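PDB 4V33: polysaccharide deacetylase-like protein from Bacillus anthracis, which is a putative polysaccharide deacetylase, probably a zinc-dependent hydrolase acting on cell-wall polysaccharide, and is required, with a second such protein, for osmotic stability and cell shape maintenance. Local coordinates for residues I54-T59 with K328-G333; S50-T55 with N60-M65; E188-I193 with D336-M341. All blocks are in the same frame, centred on the assembly; numbering follows the deposited sequence.

Interaction 1. Residues I54-T59 with K328-G333; sequences ITHEST and KFITKG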
ATOM      1  N   ILE A  54     -20.568  -6.338   0.582  1.00 28.85           N
ATOM      2  CA  ILE A  54     -19.648  -6.513  -0.528  1.00 27.56           C
ATOM      3  C   ILE A  54     -18.421  -7.279  -0.072  1.00 30.51           C
ATOM      4  O   ILE A  54     -18.177  -7.418   1.127  1.00 33.15           O
ATOM      5  CB  ILE A  54     -19.206  -5.166  -1.126  1.00 27.57           C
ATOM      6  CG1 ILE A  54     -18.623  -4.261  -0.038  1.00 28.33           C
ATOM      7  CG2 ILE A  54     -20.373  -4.498  -1.832  1.00 27.01           C
ATOM      8  CD1 ILE A  54     -18.001  -2.977  -0.573  1.00 30.97           C
ATOM      9  N   THR A  55     -17.664  -7.792  -1.035  1.00 27.17           N
ATOM     10  CA  THR A  55     -16.381  -8.423  -0.753  1.00 27.58           C
ATOM     11  C   THR A  55     -15.334  -7.722  -1.594  1.00 25.53           C
ATOM     12  O   THR A  55     -15.652  -6.796  -2.342  1.00 25.35           O
ATOM     13  CB  THR A  55     -16.379  -9.918  -1.106  1.00 31.11           C
ATOM     14  OG1 THR A  55     -16.440 -10.080  -2.531  1.00 32.99           O
ATOM     15  CG2 THR A  55     -17.556 -10.629  -0.455  1.00 32.53           C
ATOM     16  N   HIS A  56     -14.084  -8.162  -1.491  1.00 22.95           N
ATOM     17  CA  HIS A  56     -13.000  -7.539  -2.249  1.00 21.27           C
ATOM     18  C   HIS A  56     -13.191  -7.681  -3.761  1.00 24.22           C
ATOM     19  O   HIS A  56     -12.585  -6.944  -4.539  1.00 26.45           O
ATOM     20  CB  HIS A  56     -11.643  -8.118  -1.832  1.00 23.39           C
ATOM     21  CG  HIS A  56     -11.481  -9.573  -2.148  1.00 26.94           C
ATOM     22  ND1 HIS A  56     -11.973 -10.570  -1.334  1.00 30.23           N
ATOM     23  CD2 HIS A  56     -10.874 -10.200  -3.184  1.00 31.08           C
ATOM     24  CE1 HIS A  56     -11.682 -11.747  -1.857  1.00 33.63           C
ATOM     25  NE2 HIS A  56     -11.015 -11.551  -2.980  1.00 29.90           N
ATOM     26  N   GLU A  57     -14.033  -8.628  -4.167  1.00 29.21           N
ATOM     27  CA  GLU A  57     -14.295  -8.863  -5.582  1.00 32.48           C
ATOM     28  C   GLU A  57     -15.475  -8.048  -6.107  1.00 27.94           C
ATOM     29  O   GLU A  57     -15.702  -7.996  -7.314  1.00 30.36           O
ATOM     30  CB  GLU A  57     -14.543 -10.352  -5.840  1.00 33.22           C
ATOM     31  CG  GLU A  57     -13.334 -11.235  -5.568  1.00 41.24           C
ATOM     32  CD  GLU A  57     -13.607 -12.704  -5.836  1.00 48.33           C
ATOM     33  OE1 GLU A  57     -14.470 -13.288  -5.147  1.00 46.33           O
ATOM     34  OE2 GLU A  57     -12.957 -13.275  -6.737  1.00 56.07           O
ATOM     35  N   SER A  58     -16.222  -7.418  -5.209  1.00 25.86           N
ATOM     36  CA  SER A  58     -17.431  -6.704  -5.610  1.00 23.49           C
ATOM     37  C   SER A  58     -17.127  -5.488  -6.479  1.00 22.64           C
ATOM     38  O   SER A  58     -16.083  -4.851  -6.331  1.00 22.18           O
ATOM     39  CB  SER A  58     -18.239  -6.262  -4.385  1.00 25.82           C
ATOM     40  OG  SER A  58     -18.677  -7.374  -3.624  1.00 28.25           O
ATOM     41  N   THR A  59     -18.050  -5.171  -7.385  1.00 23.65           N
ATOM     42  CA  THR A  59     -17.932  -3.971  -8.209  1.00 26.42           C
ATOM     43  C   THR A  59     -19.153  -3.082  -8.045  1.00 26.96           C
ATOM     44  O   THR A  59     -19.170  -1.952  -8.523  1.00 27.02           O
ATOM     45  CB  THR A  59     -17.791  -4.314  -9.699  1.00 29.54           C
ATOM     46  OG1 THR A  59     -18.960  -5.018 -10.137  1.00 32.05           O
ATOM     47  CG2 THR A  59     -16.559  -5.173  -9.930  1.00 31.75           C
ATOM     48  N   LYS A 328      -0.096  -9.602  -6.766  1.00 22.59           N
ATOM     49  CA  LYS A 328      -0.433  -8.356  -6.088  1.00 21.20           C
ATOM     50  C   LYS A 328      -1.232  -8.652  -4.840  1.00 23.93           C
ATOM     51  O   LYS A 328      -2.041  -9.578  -4.819  1.00 29.38           O
ATOM     52  CB  LYS A 328      -1.282  -7.473  -6.995  1.00 23.70           C
ATOM     53  CG  LYS A 328      -0.674  -7.182  -8.334  1.00 23.12           C
ATOM     54  CD  LYS A 328      -1.612  -6.293  -9.132  1.00 36.85           C
ATOM     55  CE  LYS A 328      -1.279  -6.335 -10.601  1.00 36.60           C
ATOM     56  NZ  LYS A 328      -1.416  -7.712 -11.161  1.00 41.51           N
ATOM     57  N   PHE A 329      -1.015  -7.864  -3.794  1.00 17.95           N
ATOM     58  CA  PHE A 329      -1.828  -7.986  -2.601  1.00 16.94           C
ATOM     59  C   PHE A 329      -3.220  -7.377  -2.803  1.00 19.78           C
ATOM     60  O   PHE A 329      -3.375  -6.374  -3.492  1.00 21.49           O
ATOM     61  CB  PHE A 329      -1.146  -7.309  -1.408  1.00 19.40           C
ATOM     62  CG  PHE A 329      -1.973  -7.338  -0.154  1.00 24.69           C
ATOM     63  CD1 PHE A 329      -1.914  -8.424   0.705  1.00 25.76           C
ATOM     64  CD2 PHE A 329      -2.834  -6.293   0.154  1.00 22.97           C
ATOM     65  CE1 PHE A 329      -2.684  -8.463   1.853  1.00 26.02           C
ATOM     66  CE2 PHE A 329      -3.613  -6.329   1.294  1.00 24.51           C
ATOM     67  CZ  PHE A 329      -3.534  -7.415   2.149  1.00 28.35           C
ATOM     68  N   ILE A 330      -4.228  -7.998  -2.204  1.00 19.33           N
ATOM     69  CA  ILE A 330      -5.521  -7.344  -2.008  1.00 19.91           C
ATOM     70  C   ILE A 330      -6.049  -7.754  -0.640  1.00 22.12           C
ATOM     71  O   ILE A 330      -5.784  -8.867  -0.161  1.00 24.42           O
ATOM     72  CB  ILE A 330      -6.540  -7.659  -3.136  1.00 24.21           C
ATOM     73  CG1 ILE A 330      -7.736  -6.698  -3.066  1.00 24.23           C
ATOM     74  CG2 ILE A 330      -6.989  -9.109  -3.075  1.00 26.23           C
ATOM     75  CD1 ILE A 330      -8.557  -6.655  -4.338  1.00 27.69           C
ATOM     76  N   THR A 331      -6.754  -6.836   0.006  1.00 19.92           N
ATOM     77  CA  THR A 331      -7.300  -7.078   1.334  1.00 21.88           C
ATOM     78  C   THR A 331      -8.503  -8.008   1.257  1.00 25.78           C
ATOM     79  O   THR A 331      -9.545  -7.645   0.715  1.00 25.87           O
ATOM     80  CB  THR A 331      -7.709  -5.750   2.007  1.00 22.26           C
ATOM     81  OG1 THR A 331      -6.565  -4.886   2.069  1.00 23.82           O
ATOM     82  CG2 THR A 331      -8.222  -5.996   3.412  1.00 24.54           C
ATOM     83  N   LYS A 332      -8.349  -9.214   1.794  1.00 24.03           N
ATOM     84  CA  LYS A 332      -9.422 -10.206   1.780  1.00 25.85           C
ATOM     85  C   LYS A 332      -9.984 -10.472   3.165  1.00 25.24           C
ATOM     86  O   LYS A 332     -11.006 -11.138   3.303  1.00 28.89           O
ATOM     87  CB  LYS A 332      -8.922 -11.523   1.177  1.00 26.76           C
ATOM     88  CG  LYS A 332      -8.387 -11.390  -0.238  1.00 30.15           C
ATOM     89  CD  LYS A 332      -7.997 -12.745  -0.807  1.00 30.41           C
ATOM     90  CE  LYS A 332      -7.368 -12.599  -2.186  1.00 34.51           C
ATOM     91  NZ  LYS A 332      -7.062 -13.920  -2.808  1.00 38.58           N
ATOM     92  N   GLY A 333      -9.308  -9.958   4.188  1.00 24.75           N
ATOM     93  CA  GLY A 333      -9.703 -10.194   5.562  1.00 25.21           C
ATOM     94  C   GLY A 333      -9.364 -11.597   6.028  1.00 25.76           C
ATOM     95  O   GLY A 333      -9.933 -12.084   7.005  1.00 31.04           O
TER
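The interface between the amino-terminal fibronectin type III domain and the deacetylase domain includes a CH-pi contact of Lys332 with the imidazole of His56. Lys332 CG stands 3.7 Å from the ring centroid and only 10° off the normal, which places it squarely over one face. Extended beyond CG, the lysine chain carries CD and CE on past His56 NE2, with CE 3.9 Å from that nitrogen. The contact rests on the aliphatic part of the chain, since Lys332 NZ and His56 NE2 remain 4.6 Å apart. Ile330 meets the histidine at about a right angle, its CG2 lying 4.0 Å from His56 CD2. Closer still is a backbone group, with Thr331 O 3.3 Å from His56 CB. The loop presenting the ring is a type I turn from Thr55 to Ser58, closed by Ser58 N to Thr55 O. Ser58 OG also accepts from Thr55 N in a nearly straight bond (2.8 Å, 170°), and Thr55 OG1 receives Glu57 N in an ST turn. This turn joins strands 48-51 and 60-66 of one domain; Lys332 lies in the loop between strands 320-326 and 341-345 of the other.

Interaction 2. Residues S50-T55 with N60-M65; sequences SYNPIT and NTTIHM
Asn60 meets the facing segment through its carbonyl oxygen, which lies 3.8 Å from Ile54 CG2 and accepts a hydrogen bond from a water that also donates to Pro53 O. At Thr61 the hydroxyl takes over a backbone role. With OG1 anti to the backbone N (chi1 -175°), it donates to Asn52 O over 2.7 Å. Thr61 CB also packs on Ile54 CG2, the two side chains crossing at about a right angle. Thr62 O accepts from Asn52 N at 3.1 Å, but Thr62 N lies 5.2 Å from Asn52 O and is buried without a partner in the model; the regular antiparallel ladder ends here. Asn52 and Thr62 lie side by side, Asn52 ND2 being 3.5 Å from Thr62 CB. Ile63 pairs with Tyr51 at a non-hydrogen-bonded position. His64 restores the ladder: its N and O form nearly straight bonds with Ser50 O and Ser50 N. At the edge of its ring, near the plane, Asn52 OD1 comes within 3.6 Å of His64 NE2, with amide and ring planes 42° apart. This hairpin forms one side of a three-stranded antiparallel sheet in which strand 60-66 also pairs with 103-106; Tyr51 and Thr61, with Ile54, touch Ile138 of strand 130-140, while Ile63 reaches Tyr77 of strand 74-81 and Ile119 of strand 115-124 in the four-stranded sheet.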
ATOM      1  N   SER A  50     -26.751   2.435   4.905  1.00 30.47           N
ATOM      2  CA  SER A  50     -26.255   1.064   4.817  1.00 30.23           C
ATOM      3  C   SER A  50     -26.185   0.650   3.357  1.00 29.74           C
ATOM      4  O   SER A  50     -26.621   1.383   2.468  1.00 29.20           O
ATOM      5  CB  SER A  50     -27.145   0.103   5.601  1.00 37.38           C
ATOM      6  OG  SER A  50     -28.452   0.066   5.057  1.00 40.08           O
ATOM      7  N   TYR A  51     -25.619  -0.523   3.105  1.00 30.00           N
ATOM      8  CA  TYR A  51     -25.551  -1.048   1.751  1.00 31.99           C
ATOM      9  C   TYR A  51     -25.475  -2.563   1.783  1.00 29.68           C
ATOM     10  O   TYR A  51     -25.078  -3.154   2.792  1.00 33.07           O
ATOM     11  CB  TYR A  51     -24.358  -0.461   0.985  1.00 29.77           C
ATOM     12  CG  TYR A  51     -23.057  -0.466   1.753  1.00 29.00           C
ATOM     13  CD1 TYR A  51     -22.213  -1.565   1.714  1.00 29.81           C
ATOM     14  CD2 TYR A  51     -22.666   0.635   2.507  1.00 35.14           C
ATOM     15  CE1 TYR A  51     -21.018  -1.578   2.414  1.00 35.81           C
ATOM     16  CE2 TYR A  51     -21.473   0.632   3.211  1.00 40.99           C
ATOM     17  CZ  TYR A  51     -20.653  -0.476   3.158  1.00 43.36           C
ATOM     18  OH  TYR A  51     -19.465  -0.493   3.851  1.00 49.40           O
ATOM     19  N   ASN A  52     -25.878  -3.195   0.688  1.00 31.14           N
ATOM     20  CA  ASN A  52     -25.763  -4.642   0.584  1.00 32.02           C
ATOM     21  C   ASN A  52     -24.303  -5.052   0.735  1.00 31.60           C
ATOM     22  O   ASN A  52     -23.416  -4.392   0.199  1.00 29.34           O
ATOM     23  CB  ASN A  52     -26.328  -5.137  -0.747  1.00 36.33           C
ATOM     24  CG  ASN A  52     -27.802  -4.827  -0.905  1.00 39.15           C
ATOM     25  OD1 ASN A  52     -28.491  -4.524   0.068  1.00 41.10           O
ATOM     26  ND2 ASN A  52     -28.295  -4.905  -2.135  1.00 42.42           N
ATOM     27  N   PRO A  53     -24.046  -6.135   1.484  1.00 33.53           N
ATOM     28  CA  PRO A  53     -22.673  -6.570   1.763  1.00 33.49           C
ATOM     29  C   PRO A  53     -21.833  -6.729   0.501  1.00 32.68           C
ATOM     30  O   PRO A  53     -22.332  -7.189  -0.527  1.00 33.12           O
ATOM     31  CB  PRO A  53     -22.872  -7.931   2.428  1.00 38.01           C
ATOM     32  CG  PRO A  53     -24.201  -7.830   3.079  1.00 37.61           C
ATOM     33  CD  PRO A  53     -25.043  -6.978   2.166  1.00 33.76           C
ATOM     34  N   ILE A  54     -20.568  -6.338   0.582  1.00 28.85           N
ATOM     35  CA  ILE A  54     -19.648  -6.513  -0.528  1.00 27.56           C
ATOM     36  C   ILE A  54     -18.421  -7.279  -0.072  1.00 30.51           C
ATOM     37  O   ILE A  54     -18.177  -7.418   1.127  1.00 33.15           O
ATOM     38  CB  ILE A  54     -19.206  -5.166  -1.126  1.00 27.57           C
ATOM     39  CG1 ILE A  54     -18.623  -4.261  -0.038  1.00 28.33           C
ATOM     40  CG2 ILE A  54     -20.373  -4.498  -1.832  1.00 27.01           C
ATOM     41  CD1 ILE A  54     -18.001  -2.977  -0.573  1.00 30.97           C
ATOM     42  N   THR A  55     -17.664  -7.792  -1.035  1.00 27.17           N
ATOM     43  CA  THR A  55     -16.381  -8.423  -0.753  1.00 27.58           C
ATOM     44  C   THR A  55     -15.334  -7.722  -1.594  1.00 25.53           C
ATOM     45  O   THR A  55     -15.652  -6.796  -2.342  1.00 25.35           O
ATOM     46  CB  THR A  55     -16.379  -9.918  -1.106  1.00 31.11           C
ATOM     47  OG1 THR A  55     -16.440 -10.080  -2.531  1.00 32.99           O
ATOM     48  CG2 THR A  55     -17.556 -10.629  -0.455  1.00 32.53           C
ATOM     49  N   ASN A  60     -20.179  -3.601  -7.379  1.00 24.62           N
ATOM     50  CA  ASN A  60     -21.397  -2.837  -7.157  1.00 30.28           C
ATOM     51  C   ASN A  60     -22.170  -3.270  -5.917  1.00 29.27           C
ATOM     52  O   ASN A  60     -21.858  -4.288  -5.292  1.00 31.76           O
ATOM     53  CB  ASN A  60     -22.294  -2.863  -8.404  1.00 33.75           C
ATOM     54  CG  ASN A  60     -22.689  -4.266  -8.824  1.00 43.64           C
ATOM     55  OD1 ASN A  60     -23.045  -5.104  -7.998  1.00 47.19           O
ATOM     56  ND2 ASN A  60     -22.630  -4.526 -10.125  1.00 51.96           N
ATOM     57  N   THR A  61     -23.173  -2.476  -5.562  1.00 24.34           N
ATOM     58  CA  THR A  61     -24.050  -2.779  -4.439  1.00 25.61           C
ATOM     59  C   THR A  61     -25.260  -1.861  -4.510  1.00 29.31           C
ATOM     60  O   THR A  61     -25.439  -1.142  -5.491  1.00 28.52           O
ATOM     61  CB  THR A  61     -23.338  -2.574  -3.082  1.00 27.02           C
ATOM     62  OG1 THR A  61     -24.199  -2.998  -2.021  1.00 30.84           O
ATOM     63  CG2 THR A  61     -22.963  -1.107  -2.878  1.00 26.82           C
ATOM     64  N   THR A  62     -26.097  -1.899  -3.480  1.00 25.75           N
ATOM     65  CA  THR A  62     -27.213  -0.973  -3.379  1.00 28.02           C
ATOM     66  C   THR A  62     -27.172  -0.276  -2.028  1.00 27.40           C
ATOM     67  O   THR A  62     -27.042  -0.924  -0.991  1.00 30.23           O
ATOM     68  CB  THR A  62     -28.562  -1.691  -3.550  1.00 30.62           C
ATOM     69  OG1 THR A  62     -28.586  -2.358  -4.819  1.00 33.73           O
ATOM     70  CG2 THR A  62     -29.712  -0.698  -3.476  1.00 29.91           C
ATOM     71  N   ILE A  63     -27.279   1.048  -2.051  1.00 27.78           N
ATOM     72  CA  ILE A  63     -27.267   1.852  -0.836  1.00 26.98           C
ATOM     73  C   ILE A  63     -28.696   2.107  -0.358  1.00 26.62           C
ATOM     74  O   ILE A  63     -29.600   2.313  -1.165  1.00 28.31           O
ATOM     75  CB  ILE A  63     -26.544   3.197  -1.085  1.00 25.74           C
ATOM     76  CG1 ILE A  63     -25.083   2.942  -1.472  1.00 25.84           C
ATOM     77  CG2 ILE A  63     -26.622   4.104   0.138  1.00 30.29           C
ATOM     78  CD1 ILE A  63     -24.381   4.157  -2.055  1.00 30.24           C
ATOM     79  N   HIS A  64     -28.901   2.072   0.955  1.00 27.23           N
ATOM     80  CA  HIS A  64     -30.209   2.366   1.528  1.00 31.52           C
ATOM     81  C   HIS A  64     -30.066   3.323   2.697  1.00 30.25           C
ATOM     82  O   HIS A  64     -28.982   3.460   3.268  1.00 31.35           O
ATOM     83  CB  HIS A  64     -30.875   1.088   2.039  1.00 37.25           C
ATOM     84  CG  HIS A  64     -30.963  -0.004   1.021  1.00 45.81           C
ATOM     85  ND1 HIS A  64     -31.998  -0.096   0.116  1.00 48.52           N
ATOM     86  CD2 HIS A  64     -30.150  -1.058   0.773  1.00 43.15           C
ATOM     87  CE1 HIS A  64     -31.819  -1.159  -0.648  1.00 42.55           C
ATOM     88  NE2 HIS A  64     -30.704  -1.758  -0.272  1.00 46.58           N
ATOM     89  N   MET A  65     -31.169   3.968   3.063  1.00 29.17           N
ATOM     90  CA  MET A  65     -31.202   4.740   4.294  0.50 31.33           C
ATOM     91  C   MET A  65     -32.290   4.230   5.227  1.00 36.44           C
ATOM     92  O   MET A  65     -33.397   3.911   4.794  1.00 39.09           O
ATOM     93  CB  MET A  65     -31.431   6.222   4.021  0.50 35.25           C
ATOM     94  CG  MET A  65     -31.405   7.062   5.290  0.50 45.23           C
ATOM     95  SD  MET A  65     -29.863   7.950   5.524  0.50 46.26           S
ATOM     96  CE  MET A  65     -29.626   8.420   3.835  0.50 21.40           C
TER
HETATM   97  O   HOH W   1     -23.163  -6.376  -3.294  1.00 48.76           O

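Interaction 3. Residues E188-I193 with D336-M341; sequences ERWGDI and DELLKM
The indole of Trp190 is approached across the contact by two methyl groups, Leu338 CD2 and Met341 CE, both oblique to the ring. Ile193 CD1 lies over one face, 3.9 Å above the plane and displaced toward the rim. Leu338 CD2 sits 3.5 Å from Trp190 CZ2 and near the pyrrole nitrogen, NE1. The methionine is modelled in two conformers; in the one described, Met341 CE comes within 3.5 Å of the neighbouring ring carbon, Trp190 CH2. Its SD lies 4.9 Å from the six-membered-ring centroid and 46° off the normal, an oblique Met-aromatic contact. With CG anti to the backbone N (chi1 -175°), Trp190 directs its indole toward 336-341 and meets Met341 from the opposite direction; the methionine bends at chi3 (-69°) to bring its methyl there. In the same turn, Arg189 NE donates a straight, in-plane bond to the anti lone pair of Asp192 OD2 (2.8 Å), a salt bridge to the residue three positions on. Phe320 and Phe329 also meet the indole. The contact joins the 3-10 turn between strands 183-185 and 199-206 to the short one leading into strand 341-345, next to strand 320-326 in the parallel sheet.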
ATOM      1  N   GLU A 188       3.911   2.733   6.894  1.00 16.49           N
ATOM      2  CA  GLU A 188       3.364   3.762   7.774  1.00 17.15           C
ATOM      3  C   GLU A 188       2.047   4.331   7.237  1.00 17.37           C
ATOM      4  O   GLU A 188       1.261   4.906   7.995  1.00 21.47           O
ATOM      5  CB  GLU A 188       4.365   4.901   7.964  1.00 20.85           C
ATOM      6  CG  GLU A 188       5.645   4.488   8.661  1.00 20.43           C
ATOM      7  CD  GLU A 188       6.698   3.939   7.713  1.00 19.29           C
ATOM      8  OE1 GLU A 188       6.409   3.757   6.508  1.00 19.78           O
ATOM      9  OE2 GLU A 188       7.831   3.712   8.188  1.00 20.93           O
ATOM     10  N   ARG A 189       1.811   4.169   5.937  1.00 17.21           N
ATOM     11  CA  ARG A 189       0.574   4.643   5.318  1.00 16.67           C
ATOM     12  C   ARG A 189      -0.279   3.490   4.818  1.00 16.99           C
ATOM     13  O   ARG A 189      -1.011   3.644   3.842  1.00 18.17           O
ATOM     14  CB  ARG A 189       0.881   5.597   4.167  1.00 17.22           C
ATOM     15  CG  ARG A 189       1.390   6.950   4.622  1.00 19.66           C
ATOM     16  CD  ARG A 189       1.534   7.874   3.415  1.00 19.59           C
ATOM     17  NE  ARG A 189       0.236   8.272   2.879  1.00 19.60           N
ATOM     18  CZ  ARG A 189       0.077   8.953   1.748  1.00 19.65           C
ATOM     19  NH1 ARG A 189       1.132   9.295   1.021  1.00 19.25           N
ATOM     20  NH2 ARG A 189      -1.140   9.298   1.345  1.00 21.91           N
ATOM     21  N   TRP A 190      -0.186   2.332   5.472  1.00 16.40           N
ATOM     22  CA  TRP A 190      -1.018   1.194   5.085  1.00 16.35           C
ATOM     23  C   TRP A 190      -2.503   1.567   5.100  1.00 18.28           C
ATOM     24  O   TRP A 190      -3.278   1.123   4.244  1.00 17.94           O
ATOM     25  CB  TRP A 190      -0.786  -0.013   6.008  1.00 18.01           C
ATOM     26  CG  TRP A 190      -1.543  -1.202   5.528  1.00 17.00           C
ATOM     27  CD1 TRP A 190      -2.622  -1.792   6.122  1.00 18.10           C
ATOM     28  CD2 TRP A 190      -1.300  -1.924   4.324  1.00 16.77           C
ATOM     29  NE1 TRP A 190      -3.063  -2.845   5.354  1.00 18.80           N
ATOM     30  CE2 TRP A 190      -2.267  -2.947   4.246  1.00 18.94           C
ATOM     31  CE3 TRP A 190      -0.358  -1.804   3.294  1.00 17.51           C
ATOM     32  CZ2 TRP A 190      -2.314  -3.846   3.184  1.00 17.41           C
ATOM     33  CZ3 TRP A 190      -0.407  -2.694   2.241  1.00 19.00           C
ATOM     34  CH2 TRP A 190      -1.378  -3.704   2.195  1.00 18.36           C
ATOM     35  N   GLY A 191      -2.883   2.394   6.066  1.00 18.76           N
ATOM     36  CA  GLY A 191      -4.261   2.835   6.199  1.00 18.93           C
ATOM     37  C   GLY A 191      -4.759   3.693   5.048  1.00 21.09           C
ATOM     38  O   GLY A 191      -5.946   4.015   4.994  1.00 20.90           O
ATOM     39  N   ASP A 192      -3.867   4.055   4.127  1.00 17.44           N
ATOM     40  CA  ASP A 192      -4.229   4.933   3.013  1.00 18.43           C
ATOM     41  C   ASP A 192      -4.343   4.222   1.665  1.00 18.12           C
ATOM     42  O   ASP A 192      -4.568   4.879   0.641  1.00 18.75           O
ATOM     43  CB  ASP A 192      -3.218   6.075   2.865  1.00 18.62           C
ATOM     44  CG  ASP A 192      -3.243   7.043   4.028  1.00 24.94           C
ATOM     45  OD1 ASP A 192      -4.273   7.126   4.742  1.00 25.39           O
ATOM     46  OD2 ASP A 192      -2.221   7.742   4.217  1.00 25.09           O
ATOM     47  N   ILE A 193      -4.187   2.900   1.637  1.00 17.25           N
ATOM     48  CA  ILE A 193      -4.173   2.201   0.345  1.00 15.65           C
ATOM     49  C   ILE A 193      -5.446   2.387  -0.485  1.00 15.91           C
ATOM     50  O   ILE A 193      -5.387   2.348  -1.714  1.00 17.39           O
ATOM     51  CB  ILE A 193      -3.842   0.694   0.476  1.00 16.01           C
ATOM     52  CG1 ILE A 193      -4.854  -0.010   1.379  1.00 18.92           C
ATOM     53  CG2 ILE A 193      -2.412   0.503   0.977  1.00 18.49           C
ATOM     54  CD1 ILE A 193      -4.775  -1.529   1.300  1.00 20.34           C
ATOM     55  N   ASP A 336      -4.167 -13.386   9.353  1.00 22.82           N
ATOM     56  CA  ASP A 336      -2.758 -13.002   9.241  1.00 20.18           C
ATOM     57  C   ASP A 336      -2.296 -12.651   7.819  1.00 20.71           C
ATOM     58  O   ASP A 336      -1.115 -12.816   7.482  1.00 20.53           O
ATOM     59  CB  ASP A 336      -1.866 -14.112   9.815  1.00 23.54           C
ATOM     60  CG  ASP A 336      -2.098 -14.337  11.290  1.00 30.30           C
ATOM     61  OD1 ASP A 336      -2.429 -13.361  11.994  1.00 30.11           O
ATOM     62  OD2 ASP A 336      -1.952 -15.489  11.748  1.00 29.77           O
ATOM     63  N   GLU A 337      -3.210 -12.161   6.984  1.00 21.84           N
ATOM     64  CA  GLU A 337      -2.858 -11.920   5.585  1.00 18.97           C
ATOM     65  C   GLU A 337      -1.755 -10.877   5.421  1.00 17.05           C
ATOM     66  O   GLU A 337      -0.992 -10.923   4.460  1.00 17.83           O
ATOM     67  CB  GLU A 337      -4.092 -11.546   4.749  1.00 20.42           C
ATOM     68  CG  GLU A 337      -4.736 -10.211   5.103  1.00 21.23           C
ATOM     69  CD  GLU A 337      -5.986  -9.933   4.288  1.00 27.23           C
ATOM     70  OE1 GLU A 337      -6.333 -10.760   3.414  1.00 26.08           O
ATOM     71  OE2 GLU A 337      -6.624  -8.884   4.526  1.00 25.12           O
ATOM     72  N   LEU A 338      -1.654  -9.943   6.362  1.00 18.13           N
ATOM     73  CA  LEU A 338      -0.637  -8.898   6.250  1.00 16.69           C
ATOM     74  C   LEU A 338       0.760  -9.412   6.575  1.00 16.82           C
ATOM     75  O   LEU A 338       1.750  -8.711   6.339  1.00 17.22           O
ATOM     76  CB  LEU A 338      -0.974  -7.702   7.145  1.00 18.43           C
ATOM     77  CG  LEU A 338      -2.339  -7.068   6.904  1.00 17.91           C
ATOM     78  CD1 LEU A 338      -2.608  -6.005   7.961  1.00 21.65           C
ATOM     79  CD2 LEU A 338      -2.384  -6.474   5.511  1.00 18.87           C
ATOM     80  N   LEU A 339       0.828 -10.630   7.115  1.00 16.54           N
ATOM     81  CA  LEU A 339       2.093 -11.295   7.421  1.00 15.87           C
ATOM     82  C   LEU A 339       2.442 -12.328   6.350  1.00 16.94           C
ATOM     83  O   LEU A 339       3.359 -13.132   6.527  1.00 18.72           O
ATOM     84  CB  LEU A 339       2.009 -11.989   8.790  1.00 16.51           C
ATOM     85  CG  LEU A 339       1.706 -11.052   9.965  1.00 19.80           C
ATOM     86  CD1 LEU A 339       1.489 -11.827  11.254  1.00 20.45           C
ATOM     87  CD2 LEU A 339       2.824 -10.032  10.145  1.00 22.02           C
ATOM     88  N   LYS A 340       1.692 -12.319   5.250  1.00 17.70           N
ATOM     89  CA  LYS A 340       1.878 -13.278   4.164  1.00 18.17           C
ATOM     90  C   LYS A 340       1.731 -12.579   2.819  1.00 17.08           C
ATOM     91  O   LYS A 340       1.158 -13.133   1.878  1.00 18.74           O
ATOM     92  CB  LYS A 340       0.849 -14.407   4.267  1.00 21.68           C
ATOM     93  CG  LYS A 340       1.022 -15.277   5.493  1.00 28.16           C
ATOM     94  CD  LYS A 340       0.154 -16.519   5.414  1.00 33.50           C
ATOM     95  CE  LYS A 340      -1.271 -16.227   5.802  1.00 29.79           C
ATOM     96  NZ  LYS A 340      -1.967 -17.488   6.222  1.00 32.95           N
ATOM     97  N   MET A 341       2.266 -11.367   2.736  1.00 15.80           N
ATOM     98  CA  MET A 341       2.008 -10.486   1.601  0.68 15.10           C
ATOM     99  C   MET A 341       2.834 -10.849   0.362  1.00 14.87           C
ATOM    100  O   MET A 341       4.062 -10.898   0.416  1.00 16.70           O
ATOM    101  CB  MET A 341       2.273  -9.034   2.025  0.68 16.55           C
ATOM    102  CG  MET A 341       1.791  -7.963   1.068  0.68 16.54           C
ATOM    103  SD  MET A 341       1.806  -6.329   1.857  0.68 18.05           S
ATOM    104  CE  MET A 341       0.485  -6.507   3.053  0.68 18.40           C
TER

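Overall arrangement
Interactions 1 and 2 share Ile54 and Thr55, and their centres lie 15 Å apart: the hairpin held together by 50-55 and 60-65 carries at its turn the histidine that meets the deacetylase domain. Interaction 1 continues directly into interaction 3, 13 Å away between centres. Phe329 CE2 packs 3.4 Å from Trp190 CZ2, and Lys332 N lies 3.0 Å from Glu337 OE1, probably hydrogen-bonded. Interactions 2 and 3 do not touch, their nearest atoms being about 11 Å apart; interaction 1 shares a segment with the one and touches the other. The zinc ligands Asp206, His264 and His268 belong to none of these segments. Only interaction 1 spans the two domains; interaction 2 lies within the first and interaction 3 within the second.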